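Local coordinates for protein Udp-n-acetylglucosamine pyrophosphorylase (Trypanosoma brucei, PDB 4BQH) that probably catalyses the formation of UDP-N-acetylglucosamine and diphosphate from UTP and N-acetylglucosamine 1-phosphate, and is bound here by an allosteric inhibitor, at residues L177-G182 and N238-A243. Numbering follows the deposited sequence.
Sequences LVMTSG and NGAVFA. With 9VU ((3S)-3-[2-(1,3-benzodioxol-5-yl)-2-oxidanylidene-ethyl]-4-bromanyl-5-methyl-3-oxidanyl-1H-indol-2-one), chain C.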
loop_
_atom_site.group_PDB
_atom_site.type_symbol
_atom_site.label_atom_id
_atom_site.label_comp_id
_atom_site.label_asym_id
_atom_site.label_seq_id
_atom_site.Cartn_x
_atom_site.Cartn_y
_atom_site.Cartn_z
ATOM N N LEU A 177 5.844 -4.655 7.695
ATOM C CA LEU A 177 5.160 -5.897 7.341
ATOM C C LEU A 177 5.228 -6.000 5.832
ATOM O O LEU A 177 4.691 -5.128 5.130
ATOM C CB LEU A 177 3.694 -5.815 7.796
ATOM C CG LEU A 177 3.384 -5.185 9.157
ATOM C CD1 LEU A 177 1.875 -5.246 9.395
ATOM C CD2 LEU A 177 4.165 -5.916 10.241
ATOM N N VAL A 178 5.925 -7.017 5.331
ATOM C CA VAL A 178 6.125 -7.140 3.890
ATOM C C VAL A 178 5.210 -8.268 3.387
ATOM O O VAL A 178 5.444 -9.436 3.700
ATOM C CB VAL A 178 7.608 -7.454 3.570
ATOM C CG1 VAL A 178 7.817 -7.605 2.062
ATOM C CG2 VAL A 178 8.480 -6.342 4.124
ATOM N N MET A 179 4.156 -7.908 2.652
ATOM C CA MET A 179 3.182 -8.909 2.237
ATOM C C MET A 179 3.554 -9.491 0.883
ATOM O O MET A 179 3.309 -8.908 -0.167
ATOM C CB MET A 179 1.733 -8.385 2.237
ATOM C CG MET A 179 0.770 -9.580 2.140
ATOM S SD MET A 179 -0.956 -9.067 2.247
ATOM C CE MET A 179 -1.222 -8.484 0.590
ATOM N N THR A 180 4.154 -10.667 0.936
ATOM C CA THR A 180 4.728 -11.299 -0.243
ATOM C C THR A 180 3.640 -12.133 -0.940
ATOM O O THR A 180 2.499 -12.190 -0.491
ATOM C CB THR A 180 5.874 -12.208 0.195
ATOM O OG1 THR A 180 5.384 -13.093 1.214
ATOM C CG2 THR A 180 7.032 -11.366 0.776
ATOM N N SER A 181 4.012 -12.784 -2.036
ATOM C CA SER A 181 3.225 -13.904 -2.545
ATOM C C SER A 181 3.854 -15.218 -2.085
ATOM O O SER A 181 5.033 -15.259 -1.692
ATOM C CB SER A 181 3.145 -13.868 -4.076
ATOM O OG SER A 181 4.404 -14.165 -4.681
ATOM N N GLY A 182 3.076 -16.300 -2.148
ATOM C CA GLY A 182 3.616 -17.621 -1.859
ATOM C C GLY A 182 4.847 -17.882 -2.709
ATOM O O GLY A 182 5.874 -18.368 -2.221
ATOM N N ASN A 238 -5.923 -6.258 -2.901
ATOM C CA ASN A 238 -5.402 -5.913 -1.597
ATOM C C ASN A 238 -6.277 -6.294 -0.420
ATOM O O ASN A 238 -5.839 -6.172 0.729
ATOM C CB ASN A 238 -4.917 -4.437 -1.517
ATOM C CG ASN A 238 -5.995 -3.420 -1.852
ATOM O OD1 ASN A 238 -7.187 -3.636 -1.587
ATOM N ND2 ASN A 238 -5.577 -2.265 -2.409
ATOM N N GLY A 239 -7.504 -6.741 -0.695
ATOM C CA GLY A 239 -8.343 -7.326 0.346
ATOM C C GLY A 239 -7.706 -8.585 0.923
ATOM O O GLY A 239 -8.053 -8.997 2.022
ATOM N N ALA A 240 -6.723 -9.151 0.208
ATOM C CA ALA A 240 -5.952 -10.305 0.742
ATOM C C ALA A 240 -5.244 -10.054 2.085
ATOM O O ALA A 240 -4.830 -11.019 2.755
ATOM C CB ALA A 240 -4.932 -10.813 -0.291
ATOM N N VAL A 241 -5.083 -8.782 2.461
ATOM C CA VAL A 241 -4.362 -8.429 3.690
ATOM C C VAL A 241 -4.977 -9.102 4.900
ATOM O O VAL A 241 -4.255 -9.538 5.790
ATOM C CB VAL A 241 -4.229 -6.894 3.977
ATOM C CG1 VAL A 241 -3.362 -6.219 2.924
ATOM C CG2 VAL A 241 -5.575 -6.186 4.094
ATOM N N PHE A 242 -6.310 -9.178 4.940
ATOM C CA PHE A 242 -6.958 -9.647 6.173
ATOM C C PHE A 242 -6.673 -11.112 6.471
ATOM O O PHE A 242 -6.281 -11.464 7.594
ATOM C CB PHE A 242 -8.458 -9.345 6.143
ATOM C CG PHE A 242 -8.755 -7.898 5.968
ATOM C CD1 PHE A 242 -8.478 -6.982 7.006
ATOM C CD2 PHE A 242 -9.296 -7.430 4.789
ATOM C CE1 PHE A 242 -8.733 -5.640 6.842
ATOM C CE2 PHE A 242 -9.566 -6.080 4.621
ATOM C CZ PHE A 242 -9.284 -5.185 5.653
ATOM N N ALA A 243 -6.836 -11.955 5.456
ATOM C CA ALA A 243 -6.500 -13.377 5.547
ATOM C C ALA A 243 -5.013 -13.581 5.806
ATOM O O ALA A 243 -4.620 -14.440 6.621
ATOM C CB ALA A 243 -6.928 -14.090 4.262
HETATM O OAN 9VU C . -11.261 -18.424 2.343
HETATM C CAH 9VU C . -10.835 -17.753 3.303
HETATM N NAG 9VU C . -10.115 -18.261 4.306
HETATM C CAC 9VU C . -9.847 -17.268 5.199
HETATM C CAB 9VU C . -9.177 -17.342 6.353
HETATM C CAA 9VU C . -8.999 -16.237 7.201
HETATM C CAF 9VU C . -9.569 -15.020 6.807
HETATM C CAJ 9VU C . -9.419 -13.860 7.642
HETATM C CAE 9VU C . -10.269 -14.993 5.580
HETATM BR BRA 9VU C . -10.969 -13.309 5.051
HETATM C CAD 9VU C . -10.405 -16.094 4.789
HETATM C CAI 9VU C . -11.068 -16.370 3.541
HETATM O OAL 9VU C . -12.482 -16.231 3.701
HETATM C CAM 9VU C . -10.717 -15.422 2.363
HETATM C CAO 9VU C . -9.261 -15.560 1.869
HETATM O OAP 9VU C . -8.584 -16.500 2.312
HETATM C CAQ 9VU C . -8.793 -14.632 0.892
HETATM C CAV 9VU C . -9.460 -13.441 0.598
HETATM C CAU 9VU C . -9.005 -12.587 -0.335
HETATM O OAY 9VU C . -9.530 -11.388 -0.726
HETATM C CAX 9VU C . -8.884 -11.129 -2.003
HETATM O OAW 9VU C . -7.624 -11.800 -1.878
HETATM C CAT 9VU C . -7.878 -12.824 -1.006
HETATM C CAS 9VU C . -7.171 -13.941 -0.767
HETATM C CAR 9VU C . -7.603 -14.859 0.189
#
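Met179 reaches from a central strand to Val241 and Ala240. The strand, 175-180, runs parallel between strands 114-119 and 205-209, in the Rossmann-like sheet of a GT-A nucleotidyltransferase. The helix, 241-246, packs on one face of that sheet. Met179 carries the contact from the strand side. Its CG is anti to the backbone N (chi1 -166°) and chi2 is also extended, which carries the sulfur straight out to the helix. The chain then bends at chi3 (79°). This turns the methyl CE alongside segment 238-243. Met179 SD lies 3.8 Å from Val241 CA, so the sulfur meets the helix backbone itself. The two side chains cross at about a right angle, and Val241 CG1 meets both sulfur and methyl, 3.9 Å from Met179 CE. The touch on Ala240 is looser, with Met179 CE 4.5 Å from Ala240 CB. Leu119 of strand 114-119 touches both Met179 and Val241 and adds to this buried apolar patch. Val241 CG2 sits 3.8 Å above the ring plane of Phe242, over its centre. The CB of Phe242 points away from the strand, and the ring packs on helix 364-374. Beyond Ala240 lies the inhibitor 9VU, whose pocket includes Gly239, Ala240, Phe242 and Ala243. Segment 238-243 thus lies between the strand and the inhibitor. Ala243 CB approaches the ketone oxygen OAP of 9VU at 3.5 Å. Ala240 CB comes within 3.3 Å of the benzodioxole oxygen OAW of 9VU.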